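Local coordinates for protein putative Xylose isomerase (PDB 3QXB) that binds iron and manganese ions inside a TIM barrel of the xylose isomerase-like family and is probably an isomerase, at residues M174-E178 with A241-I245; M229-M233 with F272-L278. One frame throughout, in Å; residues are numbered along the deposited sequence.

Contact 1 (M174-E178 with A241-I245); sequences MLYVE and AAYHI. With FE (Fe (III) ion), chain E.
Glu178 brings its carboxylate to the edge of the His244 ring, near the ring plane, where both bind one iron(III) ion. Glu178 OE2 binds the iron at 2.2 Å, and His244 ND1 binds it from strand 240-245 at the same length. The two ligand atoms, OE2 of Glu178 and ND1 of His244, lie 3.2 Å apart because one metal holds both; the carboxylate and ring planes are turned 77° against each other. A glutamate suits this place because its extended chain, with CG anti to the backbone N (chi1 169°), carries the carboxylate into the barrel interior, to the metal. Two waters and the side chains of Asp213 and Glu286 complete the iron site. On the far side of the imidazole, NE2 is hydrogen-bonded to Gln53 OE1, a second-shell partner that fixes the ring's rotation. Strands 174-177 and 240-245 of the parallel barrel have 208-213 between them, and toward their starts the contact turns apolar. The small CB of Ala241 rests on both Met174 SE and Tyr176 CE1, 3.9 Å from each, meeting the ring at its edge near the plane. At the hydroxyl of the same ring a water links Tyr176 OH, 2.7 Å away, to Ala241 O. Three carboxylates and one imidazole, with two waters, make a six-ligand shell of the kind that accepts either iron or manganese.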
loop_
_atom_site.group_PDB
_atom_site.type_symbol
_atom_site.label_atom_id
_atom_site.label_comp_id
_atom_site.label_asym_id
_atom_site.label_seq_id
_atom_site.Cartn_x
_atom_site.Cartn_y
_atom_site.Cartn_z
HETATM N N MSE A 174 -24.563 -7.643 0.544
HETATM C CA MSE A 174 -23.850 -7.701 -0.733
HETATM C C MSE A 174 -22.338 -7.758 -0.589
HETATM O O MSE A 174 -21.750 -7.211 0.380
HETATM C CB MSE A 174 -24.283 -6.525 -1.634
HETATM C CG MSE A 174 -23.782 -6.592 -3.063
HETATM SE SE MSE A 174 -24.580 -5.168 -4.164
HETATM C CE MSE A 174 -26.371 -5.835 -4.308
ATOM N N LEU A 175 -21.709 -8.459 -1.529
ATOM C CA LEU A 175 -20.241 -8.411 -1.692
ATOM C C LEU A 175 -19.904 -7.846 -3.077
ATOM O O LEU A 175 -20.690 -8.036 -4.038
ATOM C CB LEU A 175 -19.611 -9.779 -1.531
ATOM C CG LEU A 175 -19.724 -10.458 -0.185
ATOM C CD1 LEU A 175 -19.027 -11.846 -0.295
ATOM C CD2 LEU A 175 -19.152 -9.583 0.989
ATOM N N TYR A 176 -18.758 -7.167 -3.190
ATOM C CA TYR A 176 -18.303 -6.661 -4.496
ATOM C C TYR A 176 -16.919 -7.185 -4.899
ATOM O O TYR A 176 -16.056 -7.417 -4.051
ATOM C CB TYR A 176 -18.206 -5.142 -4.556
ATOM C CG TYR A 176 -19.374 -4.358 -4.071
ATOM C CD1 TYR A 176 -20.477 -4.115 -4.877
ATOM C CD2 TYR A 176 -19.350 -3.797 -2.839
ATOM C CE1 TYR A 176 -21.516 -3.354 -4.428
ATOM C CE2 TYR A 176 -20.372 -3.050 -2.387
ATOM C CZ TYR A 176 -21.452 -2.843 -3.166
ATOM O OH TYR A 176 -22.442 -2.081 -2.671
ATOM N N VAL A 177 -16.743 -7.341 -6.214
ATOM C CA VAL A 177 -15.462 -7.633 -6.833
ATOM C C VAL A 177 -15.132 -6.469 -7.745
ATOM O O VAL A 177 -15.961 -6.071 -8.553
ATOM C CB VAL A 177 -15.507 -8.931 -7.681
ATOM C CG1 VAL A 177 -14.163 -9.135 -8.404
ATOM C CG2 VAL A 177 -15.840 -10.102 -6.793
ATOM N N GLU A 178 -13.910 -5.939 -7.647
ATOM C CA GLU A 178 -13.476 -4.847 -8.513
ATOM C C GLU A 178 -12.538 -5.354 -9.579
ATOM O O GLU A 178 -11.409 -5.756 -9.249
ATOM C CB GLU A 178 -12.732 -3.757 -7.690
ATOM C CG GLU A 178 -12.024 -2.736 -8.527
ATOM C CD GLU A 178 -11.458 -1.570 -7.719
ATOM O OE1 GLU A 178 -11.150 -1.740 -6.524
ATOM O OE2 GLU A 178 -11.280 -0.487 -8.301
ATOM N N ALA A 241 -23.034 -2.688 -9.603
ATOM C CA ALA A 241 -23.866 -2.110 -8.526
ATOM C C ALA A 241 -23.279 -0.824 -7.945
ATOM O O ALA A 241 -23.959 -0.107 -7.215
ATOM C CB ALA A 241 -24.059 -3.119 -7.413
ATOM N N ALA A 242 -22.023 -0.556 -8.242
ATOM C CA ALA A 242 -21.332 0.663 -7.781
ATOM C C ALA A 242 -20.073 0.925 -8.630
ATOM O O ALA A 242 -19.592 0.035 -9.342
ATOM C CB ALA A 242 -20.997 0.574 -6.271
ATOM N N TYR A 243 -19.554 2.148 -8.550
ATOM C CA TYR A 243 -18.392 2.559 -9.325
ATOM C C TYR A 243 -17.348 3.277 -8.474
ATOM O O TYR A 243 -17.672 3.853 -7.429
ATOM C CB TYR A 243 -18.818 3.519 -10.414
ATOM C CG TYR A 243 -19.827 2.983 -11.397
ATOM C CD1 TYR A 243 -21.163 2.970 -11.093
ATOM C CD2 TYR A 243 -19.444 2.539 -12.664
ATOM C CE1 TYR A 243 -22.100 2.478 -12.007
ATOM C CE2 TYR A 243 -20.371 2.049 -13.573
ATOM C CZ TYR A 243 -21.707 2.017 -13.235
ATOM O OH TYR A 243 -22.700 1.565 -14.116
ATOM N N HIS A 244 -16.097 3.257 -8.950
ATOM C CA HIS A 244 -15.100 4.220 -8.518
ATOM C C HIS A 244 -14.909 5.173 -9.684
ATOM O O HIS A 244 -14.796 4.742 -10.850
ATOM C CB HIS A 244 -13.761 3.586 -8.196
ATOM C CG HIS A 244 -13.764 2.797 -6.934
ATOM N ND1 HIS A 244 -12.818 1.830 -6.656
ATOM C CD2 HIS A 244 -14.594 2.842 -5.867
ATOM C CE1 HIS A 244 -13.101 1.288 -5.482
ATOM N NE2 HIS A 244 -14.174 1.881 -4.987
ATOM N N ILE A 245 -14.875 6.453 -9.373
ATOM C CA ILE A 245 -14.592 7.464 -10.374
ATOM C C ILE A 245 -13.253 8.124 -10.016
ATOM O O ILE A 245 -12.936 8.311 -8.859
ATOM C CB ILE A 245 -15.753 8.482 -10.529
ATOM C CG1 ILE A 245 -16.028 9.265 -9.246
ATOM C CG2 ILE A 245 -17.069 7.790 -11.067
ATOM C CD1 ILE A 245 -17.038 10.427 -9.449
HETATM FE FE FE E . -10.765 1.471 -7.499
HETATM O O HOH W 1 -24.372 -1.295 -4.360
HETATM O O HOH W 2 -8.469 1.138 -7.532
HETATM O O HOH W 3 -10.357 0.413 -5.523
#

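Contact 2 (M229-M233 with F272-L278); sequences MDHWM and FWDKYAL
Helices 229-236 and 266-275 meet on the outside of the TIM barrel, and the second closes in a Schellman motif with Ala277 at positive phi as its C-prime residue. Just after that helix, Tyr276 turns its ring to Met233, whose CG sits over one face, 3.6 Å from the centroid in a CH-pi contact. Met233 SE stands above the same Tyr276 face, 4.9 Å from the ring centroid, a Met-aromatic contact. The flexible selenomethionine chain, bent at chi2 and chi3, lies in the angle where the Tyr276 and Phe272 rings meet: its CG also lies 3.5 Å from Phe272 CZ, and its CE reaches Leu278 CD2. Met229 CB adds a further apolar contact at Phe272 CE1. At the rim Asp230 OD1 accepts two bonds, a very short one of 2.5 Å from Tyr276 OH at the ring edge and a salt bridge of 2.8 Å from Lys275 NZ. The lysine approaches from above the carboxylate plane, 53° out of it. A leucine in place of Tyr276 would probably leave Asp230 with the lysine as its one partner across this contact and deprive Met233 CG of its aromatic face. Inward, Met229, Met233 and Phe272 rest on Tyr243 of strand 240-245, while Met229 and Phe272 also meet Trp214 of helix 214-217.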
loop_
_atom_site.group_PDB
_atom_site.type_symbol
_atom_site.label_atom_id
_atom_site.label_comp_id
_atom_site.label_asym_id
_atom_site.label_seq_id
_atom_site.Cartn_x
_atom_site.Cartn_y
_atom_site.Cartn_z
HETATM N N MSE A 229 -16.572 2.585 -21.386
HETATM C CA MSE A 229 -17.555 2.116 -20.436
HETATM C C MSE A 229 -18.767 1.520 -21.098
HETATM O O MSE A 229 -19.393 0.684 -20.485
HETATM C CB MSE A 229 -17.921 3.205 -19.434
HETATM C CG MSE A 229 -16.791 3.523 -18.458
HETATM SE SE MSE A 229 -16.423 2.090 -17.255
HETATM C CE MSE A 229 -18.107 2.102 -16.329
ATOM N N ASP A 230 -19.069 1.890 -22.353
ATOM C CA ASP A 230 -20.215 1.282 -23.055
ATOM C C ASP A 230 -19.994 -0.216 -23.249
ATOM O O ASP A 230 -20.949 -0.989 -23.223
ATOM C CB ASP A 230 -20.501 1.939 -24.418
ATOM C CG ASP A 230 -21.015 3.362 -24.294
ATOM O OD1 ASP A 230 -21.935 3.637 -23.482
ATOM O OD2 ASP A 230 -20.501 4.217 -25.031
ATOM N N HIS A 231 -18.739 -0.614 -23.455
ATOM C CA HIS A 231 -18.415 -2.031 -23.605
ATOM C C HIS A 231 -18.675 -2.764 -22.282
ATOM O O HIS A 231 -19.084 -3.920 -22.265
ATOM C CB HIS A 231 -16.953 -2.190 -24.051
ATOM C CG HIS A 231 -16.475 -3.607 -24.066
ATOM N ND1 HIS A 231 -16.939 -4.534 -24.972
ATOM C CD2 HIS A 231 -15.561 -4.250 -23.293
ATOM C CE1 HIS A 231 -16.355 -5.698 -24.736
ATOM N NE2 HIS A 231 -15.514 -5.554 -23.727
ATOM N N TRP A 232 -18.450 -2.070 -21.168
ATOM C CA TRP A 232 -18.687 -2.656 -19.844
ATOM C C TRP A 232 -20.197 -2.824 -19.633
ATOM O O TRP A 232 -20.648 -3.892 -19.193
ATOM C CB TRP A 232 -17.970 -1.843 -18.756
ATOM C CG TRP A 232 -16.552 -2.283 -18.657
ATOM C CD1 TRP A 232 -15.522 -1.905 -19.451
ATOM C CD2 TRP A 232 -16.024 -3.267 -17.751
ATOM N NE1 TRP A 232 -14.379 -2.582 -19.095
ATOM C CE2 TRP A 232 -14.666 -3.421 -18.050
ATOM C CE3 TRP A 232 -16.585 -4.040 -16.727
ATOM C CZ2 TRP A 232 -13.845 -4.292 -17.350
ATOM C CZ3 TRP A 232 -15.773 -4.923 -16.029
ATOM C CH2 TRP A 232 -14.416 -5.043 -16.347
HETATM N N MSE A 233 -20.990 -1.825 -19.997
HETATM C CA MSE A 233 -22.446 -1.984 -19.907
HETATM C C MSE A 233 -22.968 -3.082 -20.855
HETATM O O MSE A 233 -23.851 -3.855 -20.475
HETATM C CB MSE A 233 -23.171 -0.663 -20.164
HETATM C CG MSE A 233 -22.834 0.429 -19.137
HETATM SE SE MSE A 233 -22.969 -0.124 -17.298
HETATM C CE MSE A 233 -24.552 0.860 -16.766
ATOM N N PHE A 272 -23.015 9.571 -18.900
ATOM C CA PHE A 272 -23.091 8.131 -18.736
ATOM C C PHE A 272 -24.186 7.794 -17.750
ATOM O O PHE A 272 -25.024 6.916 -18.008
ATOM C CB PHE A 272 -21.762 7.595 -18.238
ATOM C CG PHE A 272 -21.745 6.124 -18.028
ATOM C CD1 PHE A 272 -21.320 5.283 -19.031
ATOM C CD2 PHE A 272 -22.101 5.584 -16.799
ATOM C CE1 PHE A 272 -21.270 3.900 -18.850
ATOM C CE2 PHE A 272 -22.060 4.189 -16.591
ATOM C CZ PHE A 272 -21.656 3.344 -17.640
ATOM N N TRP A 273 -24.202 8.532 -16.646
ATOM C CA TRP A 273 -25.217 8.348 -15.612
ATOM C C TRP A 273 -26.628 8.479 -16.195
ATOM O O TRP A 273 -27.519 7.695 -15.877
ATOM C CB TRP A 273 -25.024 9.367 -14.477
ATOM C CG TRP A 273 -26.029 9.219 -13.388
ATOM C CD1 TRP A 273 -27.266 9.806 -13.314
ATOM C CD2 TRP A 273 -25.879 8.439 -12.191
ATOM N NE1 TRP A 273 -27.907 9.398 -12.160
ATOM C CE2 TRP A 273 -27.068 8.571 -11.450
ATOM C CE3 TRP A 273 -24.869 7.618 -11.698
ATOM C CZ2 TRP A 273 -27.255 7.932 -10.228
ATOM C CZ3 TRP A 273 -25.050 6.998 -10.482
ATOM C CH2 TRP A 273 -26.237 7.146 -9.767
ATOM N N ASP A 274 -26.829 9.473 -17.046
ATOM C CA ASP A 274 -28.149 9.697 -17.646
ATOM C C ASP A 274 -28.454 8.694 -18.754
ATOM O O ASP A 274 -29.630 8.288 -18.939
ATOM C CB ASP A 274 -28.243 11.099 -18.239
ATOM C CG ASP A 274 -28.239 12.196 -17.181
ATOM O OD1 ASP A 274 -28.828 12.002 -16.100
ATOM O OD2 ASP A 274 -27.674 13.268 -17.465
ATOM N N LYS A 275 -27.421 8.325 -19.520
ATOM C CA LYS A 275 -27.599 7.409 -20.666
ATOM C C LYS A 275 -28.138 6.068 -20.173
ATOM O O LYS A 275 -28.991 5.459 -20.804
ATOM C CB LYS A 275 -26.282 7.240 -21.444
ATOM C CG LYS A 275 -26.388 6.342 -22.680
ATOM C CD LYS A 275 -25.011 6.093 -23.329
ATOM C CE LYS A 275 -25.129 5.027 -24.450
ATOM N NZ LYS A 275 -23.817 4.826 -25.137
ATOM N N TYR A 276 -27.657 5.627 -19.010
ATOM C CA TYR A 276 -27.999 4.306 -18.501
ATOM C C TYR A 276 -29.056 4.326 -17.390
ATOM O O TYR A 276 -29.306 3.305 -16.766
ATOM C CB TYR A 276 -26.708 3.576 -18.086
ATOM C CG TYR A 276 -25.895 3.183 -19.296
ATOM C CD1 TYR A 276 -26.282 2.092 -20.090
ATOM C CD2 TYR A 276 -24.792 3.924 -19.695
ATOM C CE1 TYR A 276 -25.567 1.741 -21.229
ATOM C CE2 TYR A 276 -24.071 3.581 -20.834
ATOM C CZ TYR A 276 -24.472 2.487 -21.595
ATOM O OH TYR A 276 -23.754 2.120 -22.694
ATOM N N ALA A 277 -29.684 5.478 -17.156
ATOM C CA ALA A 277 -30.738 5.607 -16.153
ATOM C C ALA A 277 -30.285 5.099 -14.775
ATOM O O ALA A 277 -31.027 4.415 -14.094
ATOM C CB ALA A 277 -32.011 4.838 -16.625
ATOM N N LEU A 278 -29.064 5.410 -14.361
ATOM C CA LEU A 278 -28.583 4.875 -13.097
ATOM C C LEU A 278 -29.360 5.565 -11.973
ATOM O O LEU A 278 -29.884 6.665 -12.176
ATOM C CB LEU A 278 -27.083 5.100 -12.966
ATOM C CG LEU A 278 -26.165 4.459 -14.010
ATOM C CD1 LEU A 278 -24.691 4.635 -13.549
ATOM C CD2 LEU A 278 -26.498 3.002 -14.216
#

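How the contacts relate
Tyr243 joins the two contacts: it belongs to strand 240-245 of contact 1, but its side chain points out of the barrel into contact 2. Its OH lies 3.3 Å from Met233 CE and 3.7 Å from Phe272 CE2, and its CE2 is 3.6 Å from Met229 CE. The next residue, His244, faces inward to the iron, so one strand serves the metal site on one side and the helix layer on the other. Along the chain, helix 229-236 leads into this strand and helix 266-275 follows it. The centres of contact 1 and contact 2 are about 15 Å apart. The side chain of Met229 is still about 11 Å from a bound iron.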